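PDB 6WY9: acyl-CoA dehydrogenase domain protein Tcur3481, which binds the flavin cofactor FAD and probably oxidises acyl-CoA thioesters, as acyl-CoA dehydrogenases do. Local coordinates for residues F176-D179 / A180-G184; Q13-A16 / R17-T21; A214-P217 / W218-V222; A228-Q231 / L232-S236. All blocks are in the same frame, centred on the assembly; numbering follows the deposited sequence.

Interaction 1: F176-D179 / A180-G184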
loop_
_atom_site.group_PDB
_atom_site.type_symbol
_atom_site.label_atom_id
_atom_site.label_comp_id
_atom_site.label_asym_id
_atom_site.label_seq_id
_atom_site.Cartn_x
_atom_site.Cartn_y
_atom_site.Cartn_z
ATOM N N PHE B 176 -21.354 -23.003 -23.756
ATOM C CA PHE B 176 -22.504 -23.405 -24.566
ATOM C C PHE B 176 -23.227 -22.180 -25.085
ATOM O O PHE B 176 -23.450 -21.228 -24.331
ATOM C CB PHE B 176 -23.499 -24.236 -23.755
ATOM C CG PHE B 176 -22.892 -25.439 -23.098
ATOM C CD1 PHE B 176 -22.139 -25.310 -21.927
ATOM C CD2 PHE B 176 -23.091 -26.695 -23.646
ATOM C CE1 PHE B 176 -21.586 -26.454 -21.324
ATOM C CE2 PHE B 176 -22.555 -27.824 -23.073
ATOM C CZ PHE B 176 -21.810 -27.709 -21.904
ATOM N N LEU B 177 -23.633 -22.226 -26.356
ATOM C CA LEU B 177 -24.389 -21.149 -26.976
ATOM C C LEU B 177 -25.884 -21.325 -26.739
ATOM O O LEU B 177 -26.446 -22.411 -26.961
ATOM C CB LEU B 177 -24.102 -21.084 -28.477
ATOM C CG LEU B 177 -24.663 -19.840 -29.172
ATOM C CD1 LEU B 177 -23.689 -19.327 -30.207
ATOM C CD2 LEU B 177 -26.002 -20.177 -29.825
ATOM N N VAL B 178 -26.539 -20.240 -26.335
ATOM C CA VAL B 178 -27.965 -20.268 -26.036
ATOM C C VAL B 178 -28.649 -19.116 -26.755
ATOM O O VAL B 178 -28.148 -17.983 -26.742
ATOM C CB VAL B 178 -28.202 -20.178 -24.516
ATOM C CG1 VAL B 178 -29.662 -20.035 -24.238
ATOM C CG2 VAL B 178 -27.638 -21.418 -23.836
ATOM N N ASP B 179 -29.806 -19.386 -27.345
ATOM C CA ASP B 179 -30.598 -18.305 -27.923
ATOM C C ASP B 179 -31.333 -17.566 -26.811
ATOM O O ASP B 179 -31.763 -18.172 -25.823
ATOM C CB ASP B 179 -31.565 -18.852 -28.982
ATOM C CG ASP B 179 -30.824 -19.365 -30.208
ATOM O OD1 ASP B 179 -29.739 -18.825 -30.512
ATOM O OD2 ASP B 179 -31.287 -20.321 -30.840
ATOM N N ALA B 180 -31.423 -16.240 -26.945
ATOM C CA ALA B 180 -32.002 -15.418 -25.881
ATOM C C ALA B 180 -33.493 -15.656 -25.703
ATOM O O ALA B 180 -34.042 -15.258 -24.672
ATOM C CB ALA B 180 -31.778 -13.929 -26.153
ATOM N N ASP B 181 -34.155 -16.250 -26.701
ATOM C CA ASP B 181 -35.563 -16.628 -26.652
ATOM C C ASP B 181 -35.756 -18.128 -26.407
ATOM O O ASP B 181 -36.860 -18.648 -26.613
ATOM C CB ASP B 181 -36.262 -16.215 -27.946
ATOM C CG ASP B 181 -35.660 -16.887 -29.167
ATOM O OD1 ASP B 181 -34.596 -17.529 -29.027
ATOM O OD2 ASP B 181 -36.240 -16.789 -30.261
ATOM N N ALA B 182 -34.707 -18.826 -25.975
ATOM C CA ALA B 182 -34.794 -20.266 -25.744
ATOM C C ALA B 182 -35.859 -20.593 -24.695
ATOM O O ALA B 182 -36.009 -19.853 -23.712
ATOM C CB ALA B 182 -33.439 -20.809 -25.280
ATOM N N PRO B 183 -36.573 -21.715 -24.832
ATOM C CA PRO B 183 -37.508 -22.113 -23.774
ATOM C C PRO B 183 -36.754 -22.446 -22.492
ATOM O O PRO B 183 -35.621 -22.936 -22.513
ATOM C CB PRO B 183 -38.224 -23.343 -24.354
ATOM C CG PRO B 183 -37.321 -23.879 -25.400
ATOM C CD PRO B 183 -36.450 -22.731 -25.890
ATOM N N GLY B 184 -37.388 -22.144 -21.362
ATOM C CA GLY B 184 -36.759 -22.341 -20.069
ATOM C C GLY B 184 -35.779 -21.264 -19.644
ATOM O O GLY B 184 -35.173 -21.383 -18.570
#
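Val178 lays its CG1 methyl against the CB of Ala182, 4.0 Å away, where the chain turns as it leaves its strand. CG1 stands anti to the backbone N (chi1 173°), and Ala182 directs its own methyl toward the strand to meet it. The turn that sets them face to face is closed by the bond from Ala182 N to Asp179 O, 3.0 Å long; the donor sits well above the carbonyl plane, 65° out of it. This is the closing bond of a type I beta turn running from Asp179 to Ala182, which starts the connection between strands 172-179 and 185-191 in the beta domain of the acyl-CoA dehydrogenase fold. On the polar side of the turn, Asp181 swings OD1 back to 3.3 Å from Asp179 CB. The Asp179 carboxylate leads away from the turn, and its OD1 is hydrogen-bonded to His162 ND1. OD2 of Asp179 nevertheless stays 4.7 Å from OD1 of Asp181, so the two acids probably repel each other mildly. Val206 on strand 206-210 touches both Val178 and Ala182.

Interaction 2: Q13-A16 / R17-T21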
loop_
_atom_site.group_PDB
_atom_site.type_symbol
_atom_site.label_atom_id
_atom_site.label_comp_id
_atom_site.label_asym_id
_atom_site.label_seq_id
_atom_site.Cartn_x
_atom_site.Cartn_y
_atom_site.Cartn_z
ATOM N N GLN B 13 -7.425 3.180 -33.856
ATOM C CA GLN B 13 -7.541 3.961 -32.636
ATOM C C GLN B 13 -8.114 5.360 -32.908
ATOM O O GLN B 13 -8.990 5.846 -32.177
ATOM C CB GLN B 13 -6.167 4.035 -31.985
ATOM C CG GLN B 13 -6.127 4.865 -30.745
ATOM C CD GLN B 13 -4.757 4.842 -30.117
ATOM O OE1 GLN B 13 -4.554 4.206 -29.092
ATOM N NE2 GLN B 13 -3.810 5.537 -30.726
ATOM N N GLY B 14 -7.622 6.030 -33.947
ATOM C CA GLY B 14 -8.143 7.352 -34.257
ATOM C C GLY B 14 -9.617 7.329 -34.611
ATOM O O GLY B 14 -10.381 8.216 -34.214
ATOM N N LEU B 15 -10.037 6.322 -35.374
ATOM C CA LEU B 15 -11.441 6.227 -35.760
ATOM C C LEU B 15 -12.316 6.029 -34.528
ATOM O O LEU B 15 -13.322 6.734 -34.339
ATOM C CB LEU B 15 -11.609 5.083 -36.761
ATOM C CG LEU B 15 -12.905 4.815 -37.512
ATOM C CD1 LEU B 15 -13.521 6.128 -37.973
ATOM C CD2 LEU B 15 -12.651 3.858 -38.723
ATOM N N ALA B 16 -11.948 5.065 -33.677
ATOM C CA ALA B 16 -12.725 4.832 -32.464
ATOM C C ALA B 16 -12.757 6.083 -31.599
ATOM O O ALA B 16 -13.810 6.465 -31.073
ATOM C CB ALA B 16 -12.158 3.650 -31.680
ATOM N N ARG B 17 -11.623 6.760 -31.487
ATOM C CA ARG B 17 -11.568 7.965 -30.672
ATOM C C ARG B 17 -12.552 9.016 -31.167
ATOM O O ARG B 17 -13.230 9.665 -30.364
ATOM C CB ARG B 17 -10.153 8.521 -30.668
ATOM C CG ARG B 17 -9.999 9.769 -29.833
ATOM C CD ARG B 17 -8.508 9.986 -29.495
ATOM N NE ARG B 17 -7.993 9.008 -28.519
ATOM C CZ ARG B 17 -6.704 8.704 -28.326
ATOM N NH1 ARG B 17 -5.742 9.277 -29.040
ATOM N NH2 ARG B 17 -6.366 7.809 -27.412
ATOM N N GLN B 18 -12.638 9.211 -32.489
ATOM C CA GLN B 18 -13.532 10.236 -33.008
ATOM C C GLN B 18 -14.981 9.857 -32.753
ATOM O O GLN B 18 -15.807 10.703 -32.387
ATOM C CB GLN B 18 -13.310 10.432 -34.507
ATOM C CG GLN B 18 -14.200 11.526 -35.090
ATOM C CD GLN B 18 -13.837 12.909 -34.572
ATOM O OE1 GLN B 18 -14.627 13.571 -33.875
ATOM N NE2 GLN B 18 -12.623 13.348 -34.891
ATOM N N ILE B 19 -15.315 8.587 -32.981
ATOM C CA ILE B 19 -16.699 8.164 -32.810
ATOM C C ILE B 19 -17.098 8.266 -31.334
ATOM O O ILE B 19 -18.149 8.827 -30.985
ATOM C CB ILE B 19 -16.876 6.753 -33.393
ATOM C CG1 ILE B 19 -16.725 6.829 -34.925
ATOM C CG2 ILE B 19 -18.216 6.054 -32.955
ATOM C CD1 ILE B 19 -16.749 5.453 -35.534
ATOM N N PHE B 20 -16.225 7.791 -30.442
ATOM C CA PHE B 20 -16.530 7.860 -29.017
ATOM C C PHE B 20 -16.604 9.301 -28.546
ATOM O O PHE B 20 -17.449 9.648 -27.721
ATOM C CB PHE B 20 -15.480 7.089 -28.205
ATOM C CG PHE B 20 -15.589 5.586 -28.321
ATOM C CD1 PHE B 20 -16.820 4.944 -28.228
ATOM C CD2 PHE B 20 -14.453 4.809 -28.485
ATOM C CE1 PHE B 20 -16.919 3.563 -28.307
ATOM C CE2 PHE B 20 -14.554 3.423 -28.571
ATOM C CZ PHE B 20 -15.776 2.801 -28.487
ATOM N N THR B 21 -15.706 10.153 -29.046
ATOM C CA THR B 21 -15.710 11.561 -28.684
ATOM C C THR B 21 -16.993 12.256 -29.124
ATOM O O THR B 21 -17.526 13.105 -28.397
ATOM C CB THR B 21 -14.508 12.237 -29.318
ATOM O OG1 THR B 21 -13.316 11.678 -28.762
ATOM C CG2 THR B 21 -14.547 13.764 -29.050
#
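Phe20 and Ala16 meet one helical turn apart, ring atom CE2 lying 3.9 Å from the CB methyl. The ring also meets the Ala16 carbonyl obliquely, its CD2 3.1 Å from Ala16 O. That same oxygen accepts the backbone N-H of Phe20 at 2.8 Å with an almost straight 170° angle, so the carbonyl is engaged by the helix bond with the ring lying close beside it. One step round, Leu15 and Ile19 run side by side and point the same way, their CD1 methyls 4.1 Å apart. Gln13 extends its CG over one face of the Arg17 guanidinium. Arg17 reaches that place because its chain is bent at CG-CD (chi3 -71°) after two extended torsions. Thr21 hooks OG1 onto Arg17 O at 2.6 Å, from the face opposite to its own N-H. Beyond this shell, Glu77 takes Arg17 NH2 in a salt bridge, and Arg80 brings a like charge close to the same nitrogen. Leu43 and Leu47 of helix 41-49 pack on both Ile19 and Phe20, while Leu74 of helix 67-80 rests on Ala16: helix 5-23 thus sits within the N-terminal helical domain of the family. A serine in place of Phe20 would probably open a gap beside Ala16 and strip Leu43 and Leu47 of an apolar partner. Apolar contacts dominate toward helix 41-49, whereas helix 67-80 offers both Leu74 and the charge of Glu77, an acid that probably tempers the crowding of the two arginines.

Interaction 3: A214-P217 / W218-V222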
loop_
_atom_site.group_PDB
_atom_site.type_symbol
_atom_site.label_atom_id
_atom_site.label_comp_id
_atom_site.label_asym_id
_atom_site.label_seq_id
_atom_site.Cartn_x
_atom_site.Cartn_y
_atom_site.Cartn_z
ATOM N N ALA B 214 -11.976 -26.635 -25.686
ATOM C CA ALA B 214 -11.106 -25.640 -25.079
ATOM C C ALA B 214 -11.777 -24.267 -24.942
ATOM O O ALA B 214 -11.126 -23.310 -24.520
ATOM C CB ALA B 214 -9.813 -25.526 -25.893
ATOM N N ALA B 215 -13.070 -24.157 -25.257
ATOM C CA ALA B 215 -13.693 -22.839 -25.343
ATOM C C ALA B 215 -13.697 -22.116 -24.004
ATOM O O ALA B 215 -13.477 -20.901 -23.960
ATOM C CB ALA B 215 -15.118 -22.948 -25.873
ATOM N N LEU B 216 -13.961 -22.838 -22.907
ATOM C CA LEU B 216 -14.163 -22.138 -21.618
ATOM C C LEU B 216 -12.876 -21.506 -21.128
ATOM O O LEU B 216 -12.857 -20.279 -20.898
ATOM C CB LEU B 216 -14.747 -23.100 -20.579
ATOM C CG LEU B 216 -14.906 -22.401 -19.204
ATOM C CD1 LEU B 216 -15.654 -21.097 -19.312
ATOM C CD2 LEU B 216 -15.575 -23.282 -18.118
ATOM N N PRO B 217 -11.779 -22.246 -20.926
ATOM C CA PRO B 217 -10.567 -21.573 -20.418
ATOM C C PRO B 217 -10.059 -20.526 -21.391
ATOM O O PRO B 217 -9.559 -19.485 -20.964
ATOM C CB PRO B 217 -9.556 -22.717 -20.214
ATOM C CG PRO B 217 -10.238 -23.999 -20.773
ATOM C CD PRO B 217 -11.527 -23.616 -21.412
ATOM N N TRP B 218 -10.186 -20.772 -22.703
ATOM C CA TRP B 218 -9.800 -19.759 -23.682
ATOM C C TRP B 218 -10.629 -18.486 -23.517
ATOM O O TRP B 218 -10.102 -17.358 -23.523
ATOM C CB TRP B 218 -9.971 -20.327 -25.077
ATOM C CG TRP B 218 -9.351 -19.551 -26.135
ATOM C CD1 TRP B 218 -8.085 -19.696 -26.616
ATOM C CD2 TRP B 218 -9.972 -18.533 -26.921
ATOM N NE1 TRP B 218 -7.869 -18.814 -27.648
ATOM C CE2 TRP B 218 -9.013 -18.087 -27.855
ATOM C CE3 TRP B 218 -11.239 -17.948 -26.922
ATOM C CZ2 TRP B 218 -9.284 -17.087 -28.785
ATOM C CZ3 TRP B 218 -11.507 -16.951 -27.854
ATOM C CH2 TRP B 218 -10.536 -16.538 -28.773
ATOM N N THR B 219 -11.940 -18.648 -23.396
ATOM C CA THR B 219 -12.787 -17.473 -23.302
ATOM C C THR B 219 -12.508 -16.706 -22.010
ATOM O O THR B 219 -12.518 -15.474 -22.002
ATOM C CB THR B 219 -14.258 -17.885 -23.425
ATOM O OG1 THR B 219 -14.455 -18.489 -24.698
ATOM C CG2 THR B 219 -15.166 -16.657 -23.355
ATOM N N LEU B 220 -12.206 -17.410 -20.921
ATOM C CA LEU B 220 -11.889 -16.710 -19.676
ATOM C C LEU B 220 -10.596 -15.899 -19.803
ATOM O O LEU B 220 -10.516 -14.762 -19.323
ATOM C CB LEU B 220 -11.805 -17.709 -18.519
ATOM C CG LEU B 220 -13.121 -18.395 -18.128
ATOM C CD1 LEU B 220 -12.838 -19.548 -17.183
ATOM C CD2 LEU B 220 -14.110 -17.418 -17.490
ATOM N N ASP B 221 -9.565 -16.464 -20.440
ATOM C CA ASP B 221 -8.334 -15.698 -20.656
ATOM C C ASP B 221 -8.560 -14.464 -21.537
ATOM O O ASP B 221 -8.024 -13.376 -21.263
ATOM C CB ASP B 221 -7.280 -16.596 -21.277
ATOM C CG ASP B 221 -6.602 -17.467 -20.237
ATOM O OD1 ASP B 221 -6.779 -17.191 -19.025
ATOM O OD2 ASP B 221 -5.898 -18.401 -20.640
ATOM N N VAL B 222 -9.315 -14.625 -22.618
ATOM C CA VAL B 222 -9.613 -13.499 -23.498
ATOM C C VAL B 222 -10.442 -12.451 -22.772
ATOM O O VAL B 222 -10.198 -11.246 -22.913
ATOM C CB VAL B 222 -10.333 -13.991 -24.761
ATOM C CG1 VAL B 222 -10.930 -12.776 -25.541
ATOM C CG2 VAL B 222 -9.397 -14.826 -25.608
#
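Thr219 has OG1 anti to its carbonyl carbon and beside the backbone N (chi1 -61°), the setting that swings the hydroxyl back up the helix to donate to Ala215 O at 2.7 Å. The backbone N of Thr219 reaches the same oxygen at 2.8 Å from the opposite face of the carbonyl plane, so two donors grip one acceptor. Leu216 and Leu220 choose different first torsions, 177° and -67°, and these bring their CD1 methyls to 3.9 Å as the chains cross. This is the start of helix 215-248, with Ala214 at the N-cap. Ala214 O takes the Trp218 N-H at a long 3.3 Å, while Pro217, lacking an N-H, falls in the opening turn, where a helix does not need one. The Trp218 indole carries Val222 CG2 over one face, 3.6 Å above the plane and offset toward the rim of the ring, and has Thr219 OG1 at its edge. A valine in place of Thr219 would probably leave Ala215 O with the backbone donor alone of this pair. His100 of helix 87-100 meets Trp218 edge-to-face, and Ala96 of that helix touches Thr219; from the beta domain, strand 172-179 brings Leu175 against Ala215 and Thr219, and Pro173 against Leu216.

Interaction 4: A228-Q231 / L232-S236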
loop_
_atom_site.group_PDB
_atom_site.type_symbol
_atom_site.label_atom_id
_atom_site.label_comp_id
_atom_site.label_asym_id
_atom_site.label_seq_id
_atom_site.Cartn_x
_atom_site.Cartn_y
_atom_site.Cartn_z
ATOM N N ALA B 228 -9.139 -6.046 -18.937
ATOM C CA ALA B 228 -7.969 -5.230 -18.641
ATOM C C ALA B 228 -7.788 -4.133 -19.683
ATOM O O ALA B 228 -7.372 -3.028 -19.337
ATOM C CB ALA B 228 -6.730 -6.097 -18.534
ATOM N N ALA B 229 -8.145 -4.388 -20.953
ATOM C CA ALA B 229 -8.034 -3.310 -21.944
ATOM C C ALA B 229 -8.975 -2.150 -21.615
ATOM O O ALA B 229 -8.586 -0.971 -21.696
ATOM C CB ALA B 229 -8.299 -3.843 -23.360
ATOM N N VAL B 230 -10.224 -2.459 -21.241
ATOM C CA VAL B 230 -11.172 -1.393 -20.896
ATOM C C VAL B 230 -10.654 -0.628 -19.683
ATOM O O VAL B 230 -10.693 0.610 -19.627
ATOM C CB VAL B 230 -12.570 -1.988 -20.615
ATOM C CG1 VAL B 230 -13.569 -0.866 -20.223
ATOM C CG2 VAL B 230 -13.064 -2.838 -21.802
ATOM N N GLN B 231 -10.158 -1.366 -18.691
ATOM C CA GLN B 231 -9.698 -0.727 -17.471
ATOM C C GLN B 231 -8.530 0.191 -17.770
ATOM O O GLN B 231 -8.391 1.259 -17.162
ATOM C CB GLN B 231 -9.280 -1.787 -16.437
ATOM C CG GLN B 231 -9.008 -1.201 -15.026
ATOM C CD GLN B 231 -10.292 -0.946 -14.273
ATOM O OE1 GLN B 231 -11.258 -0.414 -14.841
ATOM N NE2 GLN B 231 -10.325 -1.330 -12.988
ATOM N N LEU B 232 -7.620 -0.256 -18.624
ATOM C CA LEU B 232 -6.530 0.638 -18.997
ATOM C C LEU B 232 -7.088 1.958 -19.528
ATOM O O LEU B 232 -6.589 3.033 -19.174
ATOM C CB LEU B 232 -5.645 -0.030 -20.049
ATOM C CG LEU B 232 -4.499 0.835 -20.629
ATOM C CD1 LEU B 232 -3.444 1.285 -19.505
ATOM C CD2 LEU B 232 -3.843 0.002 -21.744
ATOM N N GLY B 233 -8.116 1.896 -20.391
ATOM C CA GLY B 233 -8.674 3.122 -20.941
ATOM C C GLY B 233 -9.390 3.949 -19.882
ATOM O O GLY B 233 -9.231 5.176 -19.816
ATOM N N VAL B 234 -10.150 3.289 -19.002
ATOM C CA VAL B 234 -10.775 4.009 -17.890
ATOM C C VAL B 234 -9.722 4.753 -17.072
ATOM O O VAL B 234 -9.893 5.928 -16.736
ATOM C CB VAL B 234 -11.582 3.052 -16.994
ATOM C CG1 VAL B 234 -12.082 3.808 -15.741
ATOM C CG2 VAL B 234 -12.792 2.440 -17.813
ATOM N N ALA B 235 -8.654 4.066 -16.677
ATOM C CA ALA B 235 -7.689 4.720 -15.791
ATOM C C ALA B 235 -6.987 5.865 -16.511
ATOM O O ALA B 235 -6.734 6.917 -15.915
ATOM C CB ALA B 235 -6.651 3.709 -15.272
ATOM N N SER B 236 -6.640 5.658 -17.789
ATOM C CA SER B 236 -5.985 6.689 -18.579
ATOM C C SER B 236 -6.873 7.924 -18.699
ATOM O O SER B 236 -6.410 9.057 -18.527
ATOM C CB SER B 236 -5.652 6.140 -19.980
ATOM O OG SER B 236 -4.718 5.070 -19.872
#
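Gln231 presents its carboxamide obliquely to Val234, with OE1 4.1 Å from the valine CB. The opposite end of the amide is the gripped one: NE2 is hydrogen-bonded to the backbone oxygens of Ala304 and Gly337, whereas OE1 is buried with no polar partner in the model. Turning the amide over would set its oxygen against those two carbonyls, so its orientation is well defined. With CG anti to the backbone N (chi1 -170°) and a bend at chi2 (79°), the amide stands out from the helix. A second flat group, the Leu232 carbonyl, is approached on one face by Ser236 N and on the opposite face by Ser236 OG, at 3.0 and 2.9 Å respectively. Gln231, Leu232 and Ser236 belong to helix 215-248, a long helix of the C-terminal helical domain of acyl-CoA dehydrogenases, here packed on several sides. Val230 and Val234 cross at a slant on one flank, CG1 of the first 4.2 Å from CG2 of the second, and that CG2 also lies 3.3 Å from Val230 O. The backbone bond from Val234 N to Val230 O, 2.8 Å, fixes their spacing. Trp336 and Ile340 of helix 330-340 press on Val230, Tyr333 on Val234, while Leu232 turns to Ile273 and Leu280 of helix 260-288.

Interactions 3 and 4 lie on one helix, 215-248, with centres about 21 Å apart. Interaction 3 is its partly buried start against the beta domain; interaction 4 is fully buried among helices, where an amide oxygen goes without a partner. Interaction 1 is the surface contact, a turn with two acids near each other, and its nearest atoms come within about 7 Å of interaction 3; strand 172-179, which leads into that turn, packs against the start of the helix. Interaction 2 is partly buried in the N-terminal helices, and its Arg17 reaches outside the two segments to pair with Glu77; helix 67-80 touches it and interaction 4 alike. Threonine or serine hydroxyls fold back onto helix carbonyls in interactions 2, 3 and 4.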